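Local atomic coordinates of sucrose 6(F)-phosphate phosphorylase (Thermoanaerobacterium thermosaccharolyticum DSM 571, PDB entry 6S9V), a protein that belongs to the alpha-amylase family of carbohydrate-active enzymes and folds as a TIM-barrel catalytic domain with a C-terminal antiparallel sheet. Residues P57-G62 with P68-E73. Sequence-based numbering, arbitrary orientation.
Sequences PFPSSG and PITYSE
P59 O is approached by two neighbours of the other segment: I69 N donates a short, nearly straight hydrogen bond (2.7 Å, 177° at the hydrogen), and P68 CA adds a CH...O contact at 3.4 Å. A single backbone bridge pairs S60 with P68, their CA atoms 4.2 Å apart. Beyond it Y71 turns a ring edge onto the face of F58: CD2 of Y71 stands over the centre of the F58 ring, 3.6 Å from F58 CE2, with the planes at 59°. P57 CD covers the opposite face of F58 nearer its rim, and E73 O lies at its edge, so the phenyl group is bounded on three sides. F58 CB lies 3.2 Å from T70 O, a buried carbonyl oxygen without a polar partner in the model. With CG between its backbone N and carbonyl carbon (chi1 65°), E73 extends across P59, bringing OE2 to 3.3 Å from P59 CG. Y71 OH hydrogen-bonds to M98 N, and S61 OG to S103 OG and E178 OE1. Both segments belong to the barrel loop between strand 51-54 and helix 81-88; M98 and S103 follow the next barrel strand, 92-97, while E178 immediately precedes strand 179-181.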
ATOM      1  N   PRO A  57       2.396  -2.794  13.197  1.00 18.55           N
ATOM      2  CA  PRO A  57       3.167  -3.423  14.281  1.00 16.77           C
ATOM      3  C   PRO A  57       2.447  -3.494  15.624  1.00 17.20           C
ATOM      4  O   PRO A  57       3.111  -3.757  16.631  1.00 18.55           O
ATOM      5  CB  PRO A  57       4.378  -2.487  14.384  1.00 18.80           C
ATOM      6  CG  PRO A  57       3.759  -1.120  14.152  1.00 20.44           C
ATOM      7  CD  PRO A  57       2.664  -1.344  13.116  1.00 19.87           C
ATOM      8  N   PHE A  58       1.141  -3.251  15.668  1.00 17.75           N
ATOM      9  CA  PHE A  58       0.394  -3.279  16.917  1.00 16.92           C
ATOM     10  C   PHE A  58      -0.076  -4.695  17.216  1.00 17.40           C
ATOM     11  O   PHE A  58      -0.179  -5.528  16.310  1.00 17.95           O
ATOM     12  CB  PHE A  58      -0.779  -2.305  16.821  1.00 16.80           C
ATOM     13  CG  PHE A  58      -0.429  -1.061  16.063  1.00 19.39           C
ATOM     14  CD1 PHE A  58       0.400  -0.110  16.625  1.00 20.01           C
ATOM     15  CD2 PHE A  58      -0.877  -0.868  14.769  1.00 21.00           C
ATOM     16  CE1 PHE A  58       0.752   1.018  15.918  1.00 17.89           C
ATOM     17  CE2 PHE A  58      -0.534   0.265  14.063  1.00 20.03           C
ATOM     18  CZ  PHE A  58       0.295   1.197  14.633  1.00 17.28           C
ATOM     19  N   PRO A  59      -0.349  -5.011  18.483  1.00 18.80           N
ATOM     20  CA  PRO A  59      -0.933  -6.323  18.799  1.00 19.00           C
ATOM     21  C   PRO A  59      -2.173  -6.543  17.954  1.00 19.31           C
ATOM     22  O   PRO A  59      -3.026  -5.664  17.840  1.00 20.01           O
ATOM     23  CB  PRO A  59      -1.272  -6.228  20.290  1.00 20.65           C
ATOM     24  CG  PRO A  59      -0.475  -5.085  20.808  1.00 23.63           C
ATOM     25  CD  PRO A  59      -0.309  -4.127  19.664  1.00 21.70           C
ATOM     26  N   SER A  60      -2.261  -7.722  17.341  1.00 18.18           N
ATOM     27  CA  SER A  60      -3.289  -7.988  16.347  1.00 17.96           C
ATOM     28  C   SER A  60      -3.751  -9.431  16.461  1.00 18.78           C
ATOM     29  O   SER A  60      -2.962 -10.329  16.771  1.00 20.25           O
ATOM     30  CB  SER A  60      -2.763  -7.699  14.939  1.00 19.26           C
ATOM     31  OG  SER A  60      -3.666  -8.094  13.926  1.00 21.52           O
ATOM     32  N   SER A  61      -5.031  -9.655  16.177  1.00 18.57           N
ATOM     33  CA  SER A  61      -5.601 -10.993  16.305  1.00 20.21           C
ATOM     34  C   SER A  61      -5.803 -11.708  14.968  1.00 20.68           C
ATOM     35  O   SER A  61      -6.458 -12.760  14.934  1.00 21.19           O
ATOM     36  CB  SER A  61      -6.931 -10.927  17.055  1.00 21.06           C
ATOM     37  OG  SER A  61      -7.939 -10.313  16.280  1.00 19.66           O
ATOM     38  N   GLY A  62      -5.253 -11.185  13.879  1.00 20.44           N
ATOM     39  CA  GLY A  62      -5.346 -11.854  12.595  1.00 21.56           C
ATOM     40  C   GLY A  62      -4.915 -10.944  11.470  1.00 21.66           C
ATOM     41  O   GLY A  62      -4.630  -9.761  11.667  1.00 20.79           O
ATOM     42  N   PRO A  68      -6.032  -4.876  14.512  1.00 20.15           N
ATOM     43  CA  PRO A  68      -5.343  -4.337  15.690  1.00 20.61           C
ATOM     44  C   PRO A  68      -6.200  -4.366  16.946  1.00 19.71           C
ATOM     45  O   PRO A  68      -7.375  -3.991  16.936  1.00 17.99           O
ATOM     46  CB  PRO A  68      -5.015  -2.893  15.276  1.00 20.35           C
ATOM     47  CG  PRO A  68      -6.073  -2.553  14.255  1.00 18.97           C
ATOM     48  CD  PRO A  68      -6.295  -3.839  13.495  1.00 19.65           C
ATOM     49  N   ILE A  69      -5.575  -4.783  18.044  1.00 19.19           N
ATOM     50  CA  ILE A  69      -6.229  -4.830  19.351  1.00 18.87           C
ATOM     51  C   ILE A  69      -6.147  -3.487  20.057  1.00 20.54           C
ATOM     52  O   ILE A  69      -7.092  -3.080  20.744  1.00 20.02           O
ATOM     53  CB  ILE A  69      -5.582  -5.952  20.192  1.00 17.85           C
ATOM     54  CG1 ILE A  69      -5.861  -7.317  19.550  1.00 17.87           C
ATOM     55  CG2 ILE A  69      -6.084  -5.928  21.636  1.00 19.40           C
ATOM     56  CD1 ILE A  69      -5.090  -8.459  20.186  1.00 20.17           C
ATOM     57  N   THR A  70      -5.016  -2.804  19.913  1.00 21.51           N
ATOM     58  CA  THR A  70      -4.784  -1.507  20.528  1.00 22.08           C
ATOM     59  C   THR A  70      -3.651  -0.845  19.764  1.00 20.80           C
ATOM     60  O   THR A  70      -2.800  -1.529  19.186  1.00 20.74           O
ATOM     61  CB  THR A  70      -4.427  -1.629  22.017  1.00 23.07           C
ATOM     62  OG1 THR A  70      -4.144  -0.330  22.557  1.00 22.88           O
ATOM     63  CG2 THR A  70      -3.201  -2.513  22.218  1.00 22.72           C
ATOM     64  N   TYR A  71      -3.657   0.488  19.753  1.00 20.29           N
ATOM     65  CA  TYR A  71      -2.550   1.264  19.216  1.00 21.48           C
ATOM     66  C   TYR A  71      -1.661   1.858  20.306  1.00 21.82           C
ATOM     67  O   TYR A  71      -0.675   2.533  19.989  1.00 21.27           O
ATOM     68  CB  TYR A  71      -3.060   2.401  18.330  1.00 20.87           C
ATOM     69  CG  TYR A  71      -3.829   1.978  17.102  1.00 20.66           C
ATOM     70  CD1 TYR A  71      -5.201   1.765  17.156  1.00 20.77           C
ATOM     71  CD2 TYR A  71      -3.191   1.826  15.880  1.00 22.84           C
ATOM     72  CE1 TYR A  71      -5.913   1.413  16.030  1.00 20.36           C
ATOM     73  CE2 TYR A  71      -3.896   1.458  14.743  1.00 24.94           C
ATOM     74  CZ  TYR A  71      -5.253   1.247  14.827  1.00 21.83           C
ATOM     75  OH  TYR A  71      -5.949   0.897  13.692  1.00 21.15           O
ATOM     76  N   SER A  72      -1.994   1.637  21.574  1.00 20.88           N
ATOM     77  CA  SER A  72      -1.257   2.259  22.668  1.00 21.57           C
ATOM     78  C   SER A  72       0.048   1.541  22.974  1.00 19.45           C
ATOM     79  O   SER A  72       0.824   2.022  23.807  1.00 21.30           O
ATOM     80  CB  SER A  72      -2.138   2.323  23.918  1.00 29.99           C
ATOM     81  OG  SER A  72      -2.514   1.022  24.335  1.00 38.54           O
ATOM     82  N   GLU A  73       0.315   0.413  22.326  1.00 19.27           N
ATOM     83  CA  GLU A  73       1.601  -0.251  22.454  1.00 20.79           C
ATOM     84  C   GLU A  73       1.941  -0.923  21.135  1.00 20.05           C
ATOM     85  O   GLU A  73       1.064  -1.244  20.325  1.00 20.19           O
ATOM     86  CB  GLU A  73       1.625  -1.290  23.584  1.00 24.20           C
ATOM     87  CG  GLU A  73       0.710  -2.460  23.352  1.00 28.51           C
ATOM     88  CD  GLU A  73       0.987  -3.646  24.268  1.00 34.90           C
ATOM     89  OE1 GLU A  73       1.669  -3.487  25.311  1.00 38.73           O
ATOM     90  OE2 GLU A  73       0.500  -4.745  23.936  1.00 34.53           O
TER